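Transcriptional regulator, MarR family, putative (Bacillus cereus, PDB 3BJA) probably binds DNA as a dimeric winged-helix transcription factor of the MarR type. Local coordinates at residues Y29-Y33 with V34-V38; R12-Y15 with H16-K20; G125-E128 with D129-K133. All coordinates share one frame; numbering follows the deposited sequence. Where two conformers were deposited one is given.

In the fold
Contact 1 caps the start of helix 33-44, its centre about 8 Å from that of the chain. Contacts 2 and 3, mid-helix turns on residues 12-20 and 125-133, lie farther out, their centres about 13 Å and about 22 Å from it. Contacts 1 and 2, partly buried without exposed touching residues, meet through Tyr33 and Gln19; contact 3 includes the exposed Glu128 and Asp129. In contact 1 a glutamine oxygen gathers two bonds from the N-cap serine, contact 2 adds aromatic and amide groups whose polar ends reach the second subunit, and contact 3 sets leucines against that subunit. Contacts 2 and 3 thus join the dimer interface, contact 1 probably the DNA-binding domain.

Contact 1. Residues Y29-Y33 with V34-V38; sequences YDISY and VQFGV
Helix 33-44 starts here in two regular i to i+4 bonds, Phe36 N to Ser32 O at 3.0 Å and Gly37 N to Tyr33 O at 2.8 Å. Ser32 is the N-cap, and Gln35, three residues on, folds back on it as in one half of a capping box: Gln35 OE1 takes the backbone N-H of Ser32, with N to OE1 at 2.9 Å and the donor in the carbonyl plane. The serine hydroxyl gives a second, short bond to that same oxygen, Ser32 OG to Gln35 OE1 2.5 Å, arriving 23° out of that plane. The glutamine chain makes this return by bending at chi2 (77°), and the paired donors should restrain its amide from turning.

Behind the cap, Ile31 runs counter to the aliphatic base of Gln35, CB to CB 3.9 Å. Ile31 also touches Ile26, Tyr76 and Val104, while Gln35 packs on Met67 and Met71 of helix 64-73, probably the recognition helix of this winged-helix fold. Tyr33 N is hydrogen-bonded to Asp23 OD1, which ties the new helix to the preceding one. At its far tip Ile31 CD1 lies 4.0 Å from Phe36 CB and near the plane of the phenylalanine ring, at its edge.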
loop_
_atom_site.group_PDB
_atom_site.type_symbol
_atom_site.label_atom_id
_atom_site.label_comp_id
_atom_site.label_asym_id
_atom_site.label_seq_id
_atom_site.Cartn_x
_atom_site.Cartn_y
_atom_site.Cartn_z
ATOM N N TYR A 29 8.537 -13.249 -13.777
ATOM C CA TYR A 29 7.356 -14.134 -13.752
ATOM C C TYR A 29 6.054 -13.482 -14.227
ATOM O O TYR A 29 4.983 -14.072 -14.054
ATOM C CB TYR A 29 7.151 -14.706 -12.338
ATOM C CG TYR A 29 8.346 -15.463 -11.846
ATOM C CD1 TYR A 29 8.570 -16.766 -12.268
ATOM C CD2 TYR A 29 9.273 -14.875 -10.971
ATOM C CE1 TYR A 29 9.686 -17.480 -11.847
ATOM C CE2 TYR A 29 10.397 -15.582 -10.539
ATOM C CZ TYR A 29 10.588 -16.894 -10.985
ATOM O OH TYR A 29 11.663 -17.640 -10.599
ATOM N N ASP A 30 6.121 -12.287 -14.823
ATOM C CA ASP A 30 4.927 -11.573 -15.308
ATOM C C ASP A 30 3.814 -11.371 -14.256
ATOM O O ASP A 30 2.623 -11.563 -14.533
ATOM C CB ASP A 30 4.404 -12.253 -16.579
ATOM C CG ASP A 30 5.432 -12.270 -17.668
ATOM O OD1 ASP A 30 5.965 -11.190 -17.966
ATOM O OD2 ASP A 30 5.698 -13.345 -18.244
ATOM N N ILE A 31 4.239 -11.020 -13.046
ATOM C CA ILE A 31 3.348 -10.728 -11.916
ATOM C C ILE A 31 3.919 -9.560 -11.123
ATOM O O ILE A 31 5.118 -9.280 -11.202
ATOM C CB ILE A 31 3.134 -11.960 -10.964
ATOM C CG1 ILE A 31 4.438 -12.478 -10.334
ATOM C CG2 ILE A 31 2.445 -13.102 -11.707
ATOM C CD1 ILE A 31 4.215 -13.440 -9.156
ATOM N N SER A 32 3.057 -8.885 -10.372
ATOM C CA SER A 32 3.463 -7.787 -9.466
ATOM C C SER A 32 3.154 -8.239 -8.050
ATOM O O SER A 32 2.623 -9.348 -7.860
ATOM C CB SER A 32 2.692 -6.516 -9.792
ATOM O OG SER A 32 1.334 -6.654 -9.407
ATOM N N TYR A 33 3.449 -7.382 -7.065
ATOM C CA TYR A 33 3.199 -7.715 -5.645
ATOM C C TYR A 33 1.734 -8.146 -5.397
ATOM O O TYR A 33 1.498 -9.100 -4.654
ATOM C CB TYR A 33 3.646 -6.578 -4.661
ATOM C CG TYR A 33 2.813 -5.291 -4.699
ATOM C CD1 TYR A 33 3.128 -4.251 -5.590
ATOM C CD2 TYR A 33 1.697 -5.114 -3.848
ATOM C CE1 TYR A 33 2.358 -3.055 -5.651
ATOM C CE2 TYR A 33 0.916 -3.929 -3.900
ATOM C CZ TYR A 33 1.259 -2.893 -4.804
ATOM O OH TYR A 33 0.520 -1.712 -4.889
ATOM N N VAL A 34 0.777 -7.476 -6.053
ATOM C CA VAL A 34 -0.660 -7.792 -5.867
ATOM C C VAL A 34 -0.995 -9.249 -6.293
ATOM O O VAL A 34 -1.614 -9.979 -5.515
ATOM C CB VAL A 34 -1.625 -6.687 -6.436
ATOM C CG1 VAL A 34 -1.406 -6.439 -7.905
ATOM C CG2 VAL A 34 -3.092 -7.044 -6.168
ATOM N N GLN A 35 -0.499 -9.697 -7.445
ATOM C CA GLN A 35 -0.750 -11.093 -7.906
ATOM C C GLN A 35 0.011 -12.103 -7.037
ATOM O O GLN A 35 -0.520 -13.156 -6.679
ATOM C CB GLN A 35 -0.426 -11.307 -9.387
ATOM C CG GLN A 35 -1.327 -10.544 -10.349
ATOM C CD GLN A 35 -1.005 -9.069 -10.456
ATOM O OE1 GLN A 35 0.149 -8.673 -10.351
ATOM N NE2 GLN A 35 -2.029 -8.245 -10.673
ATOM N N PHE A 36 1.252 -11.760 -6.713
ATOM C CA PHE A 36 2.079 -12.552 -5.801
ATOM C C PHE A 36 1.349 -12.772 -4.467
ATOM O O PHE A 36 1.226 -13.909 -4.027
ATOM C CB PHE A 36 3.436 -11.861 -5.605
ATOM C CG PHE A 36 4.346 -12.549 -4.640
ATOM C CD1 PHE A 36 5.012 -13.716 -5.010
ATOM C CD2 PHE A 36 4.565 -12.015 -3.364
ATOM C CE1 PHE A 36 5.873 -14.367 -4.118
ATOM C CE2 PHE A 36 5.438 -12.664 -2.452
ATOM C CZ PHE A 36 6.090 -13.828 -2.839
ATOM N N GLY A 37 0.819 -11.686 -3.883
ATOM C CA GLY A 37 0.040 -11.740 -2.647
ATOM C C GLY A 37 -1.102 -12.744 -2.672
ATOM O O GLY A 37 -1.219 -13.574 -1.753
ATOM N N VAL A 38 -1.904 -12.685 -3.745
ATOM C CA VAL A 38 -3.034 -13.615 -3.980
ATOM C C VAL A 38 -2.569 -15.052 -4.025
ATOM O O VAL A 38 -3.206 -15.922 -3.432
ATOM C CB VAL A 38 -3.797 -13.306 -5.324
ATOM C CG1 VAL A 38 -4.784 -14.445 -5.718
ATOM C CG2 VAL A 38 -4.501 -11.983 -5.241
#

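Contact 2. Residues R12-Y15 with H16-K20; sequences RDVY and HLLQK
His16 meets Arg12 one turn back in this stretch of the alpha-helix 2-25: its N bonds Arg12 O at 2.8 Å, and its CE1 lies over the centre of one guanidinium face, 4.3 Å above the plane, in the Arg12 conformer given of two. The imidazole leans back over the Arg12 oxygen, with CG anti to its own carbonyl carbon (chi1 -66°), and Arg12 O stands 3.3 Å above the ring plane, toward its rim. On another flank His16 CD2 comes to 3.7 Å from Tyr15 CD2, in the plane of the phenol ring and at its edge; the two ring planes make 66°, an oblique meeting. Leu17 N bonds Asp13 O at 3.0 Å, and its CG rests against that same oxygen. Leu18 bonds Val14 O through its N and lies abreast of Val14, with Leu18 CD1 4.1 Å from Val14 CG1. Gln19, in the conformer given, lays CG over one face of the Tyr15 ring, 4.1 Å from Tyr15 CE2, its amide plane only 15° from that of the ring; Gln19 NE2 is hydrogen-bonded to Tyr8 OH of the second subunit.

Tyr15 OH is hydrogen-bonded to His16 NE2 of the second subunit, and His16 NE2 to Tyr15 OH of that subunit; the two Tyr15 rings stack, and Asp13 forms a salt bridge to its Lys135. Within its own chain, helix 2-25 lays Leu18 on Phe111, Asn115 and Cys116 of helix 95-116.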
loop_
_atom_site.group_PDB
_atom_site.type_symbol
_atom_site.label_atom_id
_atom_site.label_comp_id
_atom_site.label_asym_id
_atom_site.label_seq_id
_atom_site.Cartn_x
_atom_site.Cartn_y
_atom_site.Cartn_z
ATOM N N ARG A 12 6.333 4.898 5.692
ATOM C CA ARG A 12 5.742 4.749 4.357
ATOM C C ARG A 12 6.828 4.600 3.291
ATOM O O ARG A 12 6.714 3.740 2.439
ATOM C CB ARG A 12 4.841 5.917 3.948
ATOM C CG ARG A 12 3.648 6.190 4.839
ATOM C CD ARG A 12 2.501 6.863 4.055
ATOM N NE ARG A 12 1.480 5.898 3.624
ATOM C CZ ARG A 12 0.551 6.109 2.684
ATOM N NH1 ARG A 12 0.490 7.251 1.983
ATOM N NH2 ARG A 12 -0.329 5.138 2.419
ATOM N N ASP A 13 7.854 5.462 3.342
ATOM C CA ASP A 13 8.961 5.445 2.383
ATOM C C ASP A 13 9.662 4.094 2.350
ATOM O O ASP A 13 9.898 3.558 1.267
ATOM C CB ASP A 13 9.965 6.578 2.653
ATOM C CG ASP A 13 9.388 7.977 2.386
ATOM O OD1 ASP A 13 8.243 8.127 1.874
ATOM O OD2 ASP A 13 10.101 8.955 2.693
ATOM N N VAL A 14 9.951 3.522 3.514
ATOM C CA VAL A 14 10.577 2.199 3.557
ATOM C C VAL A 14 9.650 1.117 2.954
ATOM O O VAL A 14 10.115 0.265 2.190
ATOM C CB VAL A 14 11.039 1.814 4.983
ATOM C CG1 VAL A 14 11.470 0.341 5.039
ATOM C CG2 VAL A 14 12.183 2.723 5.403
ATOM N N TYR A 15 8.361 1.176 3.290
ATOM C CA TYR A 15 7.375 0.234 2.759
ATOM C C TYR A 15 7.281 0.341 1.240
ATOM O O TYR A 15 7.284 -0.679 0.566
ATOM C CB TYR A 15 6.027 0.462 3.409
ATOM C CG TYR A 15 4.888 -0.411 2.917
ATOM C CD1 TYR A 15 4.605 -1.653 3.512
ATOM C CD2 TYR A 15 4.053 0.028 1.885
ATOM C CE1 TYR A 15 3.514 -2.442 3.068
ATOM C CE2 TYR A 15 2.993 -0.749 1.422
ATOM C CZ TYR A 15 2.708 -1.966 2.026
ATOM O OH TYR A 15 1.627 -2.677 1.562
ATOM N N HIS A 16 7.226 1.560 0.714
ATOM C CA HIS A 16 7.152 1.770 -0.732
ATOM C C HIS A 16 8.419 1.297 -1.472
ATOM O O HIS A 16 8.307 0.678 -2.530
ATOM C CB HIS A 16 6.779 3.204 -1.089
ATOM C CG HIS A 16 5.388 3.587 -0.673
ATOM N ND1 HIS A 16 5.042 4.877 -0.327
ATOM C CD2 HIS A 16 4.267 2.843 -0.516
ATOM C CE1 HIS A 16 3.763 4.913 0.002
ATOM N NE2 HIS A 16 3.273 3.688 -0.094
ATOM N N LEU A 17 9.602 1.542 -0.909
ATOM C CA LEU A 17 10.860 1.019 -1.481
ATOM C C LEU A 17 10.876 -0.522 -1.507
ATOM O O LEU A 17 11.384 -1.120 -2.451
ATOM C CB LEU A 17 12.088 1.546 -0.733
ATOM C CG LEU A 17 12.403 3.036 -0.911
ATOM C CD1 LEU A 17 13.385 3.514 0.168
ATOM C CD2 LEU A 17 12.950 3.318 -2.300
ATOM N N LEU A 18 10.320 -1.145 -0.474
ATOM C CA LEU A 18 10.192 -2.605 -0.413
ATOM C C LEU A 18 9.247 -3.152 -1.506
ATOM O O LEU A 18 9.560 -4.209 -2.050
ATOM C CB LEU A 18 9.768 -3.104 0.987
ATOM C CG LEU A 18 10.755 -3.015 2.158
ATOM C CD1 LEU A 18 10.060 -3.215 3.527
ATOM C CD2 LEU A 18 11.870 -4.003 1.981
ATOM N N GLN A 19 8.114 -2.493 -1.808
ATOM C CA GLN A 19 7.251 -3.005 -2.872
ATOM C C GLN A 19 7.960 -2.808 -4.230
ATOM O O GLN A 19 8.024 -3.770 -5.023
ATOM C CB GLN A 19 5.828 -2.446 -2.802
ATOM C CG GLN A 19 5.110 -2.726 -1.450
ATOM C CD GLN A 19 5.003 -4.218 -1.068
ATOM O OE1 GLN A 19 4.213 -4.984 -1.646
ATOM N NE2 GLN A 19 5.782 -4.617 -0.065
ATOM N N LYS A 20 8.526 -1.619 -4.468
ATOM C CA LYS A 20 9.307 -1.330 -5.678
ATOM C C LYS A 20 10.367 -2.410 -5.948
ATOM O O LYS A 20 10.422 -2.962 -7.038
ATOM C CB LYS A 20 9.982 0.033 -5.525
ATOM C CG LYS A 20 10.955 0.494 -6.642
ATOM C CD LYS A 20 11.521 1.881 -6.277
ATOM C CE LYS A 20 12.779 2.274 -7.055
ATOM N NZ LYS A 20 13.497 3.431 -6.387
#

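Contact 3. Residues G125-E128 with D129-K133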
loop_
_atom_site.group_PDB
_atom_site.type_symbol
_atom_site.label_atom_id
_atom_site.label_comp_id
_atom_site.label_asym_id
_atom_site.label_seq_id
_atom_site.Cartn_x
_atom_site.Cartn_y
_atom_site.Cartn_z
ATOM N N GLY A 125 17.015 -7.015 16.892
ATOM C CA GLY A 125 16.314 -7.148 18.190
ATOM C C GLY A 125 15.660 -5.852 18.663
ATOM O O GLY A 125 14.541 -5.876 19.196
ATOM N N ILE A 126 16.350 -4.727 18.447
ATOM C CA ILE A 126 15.854 -3.405 18.845
ATOM C C ILE A 126 14.680 -3.028 17.944
ATOM O O ILE A 126 13.624 -2.650 18.434
ATOM C CB ILE A 126 16.990 -2.325 18.822
ATOM C CG1 ILE A 126 18.035 -2.643 19.888
ATOM C CG2 ILE A 126 16.452 -0.928 19.104
ATOM C CD1 ILE A 126 19.299 -1.808 19.777
ATOM N N LEU A 127 14.881 -3.164 16.635
ATOM C CA LEU A 127 13.838 -2.902 15.626
ATOM C C LEU A 127 12.574 -3.771 15.835
ATOM O O LEU A 127 11.456 -3.260 15.754
ATOM C CB LEU A 127 14.429 -3.084 14.206
ATOM C CG LEU A 127 13.652 -2.598 12.984
ATOM C CD1 LEU A 127 13.171 -1.173 13.093
ATOM C CD2 LEU A 127 14.563 -2.755 11.794
ATOM N N GLU A 128 12.764 -5.055 16.132
ATOM C CA GLU A 128 11.661 -5.977 16.419
ATOM C C GLU A 128 10.828 -5.463 17.590
ATOM O O GLU A 128 9.612 -5.342 17.454
ATOM C CB GLU A 128 12.176 -7.395 16.748
ATOM C CG GLU A 128 11.073 -8.474 16.777
ATOM C CD GLU A 128 11.438 -9.748 17.539
ATOM O OE1 GLU A 128 12.614 -9.964 17.927
ATOM O OE2 GLU A 128 10.504 -10.547 17.768
ATOM N N ASP A 129 11.484 -5.166 18.720
ATOM C CA ASP A 129 10.818 -4.617 19.924
ATOM C C ASP A 129 9.980 -3.363 19.615
ATOM O O ASP A 129 8.803 -3.278 19.997
ATOM C CB ASP A 129 11.840 -4.229 21.010
ATOM C CG ASP A 129 12.474 -5.434 21.742
ATOM O OD1 ASP A 129 12.053 -6.602 21.569
ATOM O OD2 ASP A 129 13.413 -5.176 22.539
ATOM N N LEU A 130 10.605 -2.402 18.930
ATOM C CA LEU A 130 9.972 -1.135 18.589
ATOM C C LEU A 130 8.760 -1.314 17.674
ATOM O O LEU A 130 7.704 -0.703 17.927
ATOM C CB LEU A 130 10.983 -0.160 17.958
ATOM C CG LEU A 130 12.047 0.442 18.893
ATOM C CD1 LEU A 130 13.210 1.074 18.109
ATOM C CD2 LEU A 130 11.400 1.446 19.853
ATOM N N LEU A 131 8.903 -2.144 16.630
ATOM C CA LEU A 131 7.788 -2.405 15.691
ATOM C C LEU A 131 6.626 -3.165 16.365
ATOM O O LEU A 131 5.482 -2.898 16.053
ATOM C CB LEU A 131 8.264 -3.129 14.433
ATOM C CG LEU A 131 9.205 -2.412 13.457
ATOM C CD1 LEU A 131 9.456 -3.304 12.252
ATOM C CD2 LEU A 131 8.671 -1.116 12.986
ATOM N N LEU A 132 6.913 -4.085 17.288
ATOM C CA LEU A 132 5.848 -4.814 18.026
ATOM C C LEU A 132 5.119 -3.879 18.996
ATOM O O LEU A 132 3.901 -3.983 19.167
ATOM C CB LEU A 132 6.371 -6.080 18.738
ATOM C CG LEU A 132 6.450 -7.371 17.897
ATOM C CD1 LEU A 132 7.020 -7.161 16.484
ATOM C CD2 LEU A 132 7.241 -8.475 18.657
ATOM N N LYS A 133 5.871 -2.980 19.628
ATOM C CA LYS A 133 5.299 -1.934 20.486
ATOM C C LYS A 133 4.340 -1.079 19.668
ATOM O O LYS A 133 3.267 -0.717 20.161
ATOM C CB LYS A 133 6.400 -1.041 21.093
ATOM C CG LYS A 133 5.912 0.138 21.924
ATOM C CD LYS A 133 7.070 0.935 22.471
ATOM C CE LYS A 133 6.564 2.002 23.430
ATOM N NZ LYS A 133 7.657 2.673 24.154
#
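Glu128 and Leu132, one turn apart on the alpha-helix 121-138, are joined by the backbone bond from Leu132 N to Glu128 O at 3.0 Å, and their side chains meet again further out. The acid chain is extended, with CG anti to the backbone N (chi1 -168°), which carries the carboxylate across Leu132 until Glu128 OE2 lies 4.0 Å from Leu132 CD2, a contact of carboxylate with methyl and not a polar bond.

Asp129 turns the other way along the helix. Its N bonds Gly125 O at 3.2 Å, and its CG, beside its own backbone N, sits 3.3 Å from that same Gly125 O. Glu128 OE1 and Asp129 OD1 remain 5.0 Å apart, so these exposed like charges are near each other but not in contact.

Leu127 represents the apolar side. It runs parallel beside Leu131, with Leu127 CD1 4.2 Å from Leu131 CG, while Leu131 N bonds Leu127 O at 2.9 Å. The neighbouring pair repeats the pattern, Ile126 CG2 reaching Leu130 CD1 at 3.9 Å.

Leu127, Leu131 and Leu132 meet the dimer partner: Leu127 packs on Leu7, and Leu131 and Leu132 on Asn10, all on helix 2-25 of the second subunit. Lys133 adds a salt bridge to Glu123 of the second subunit, at the start of its helix 121-138.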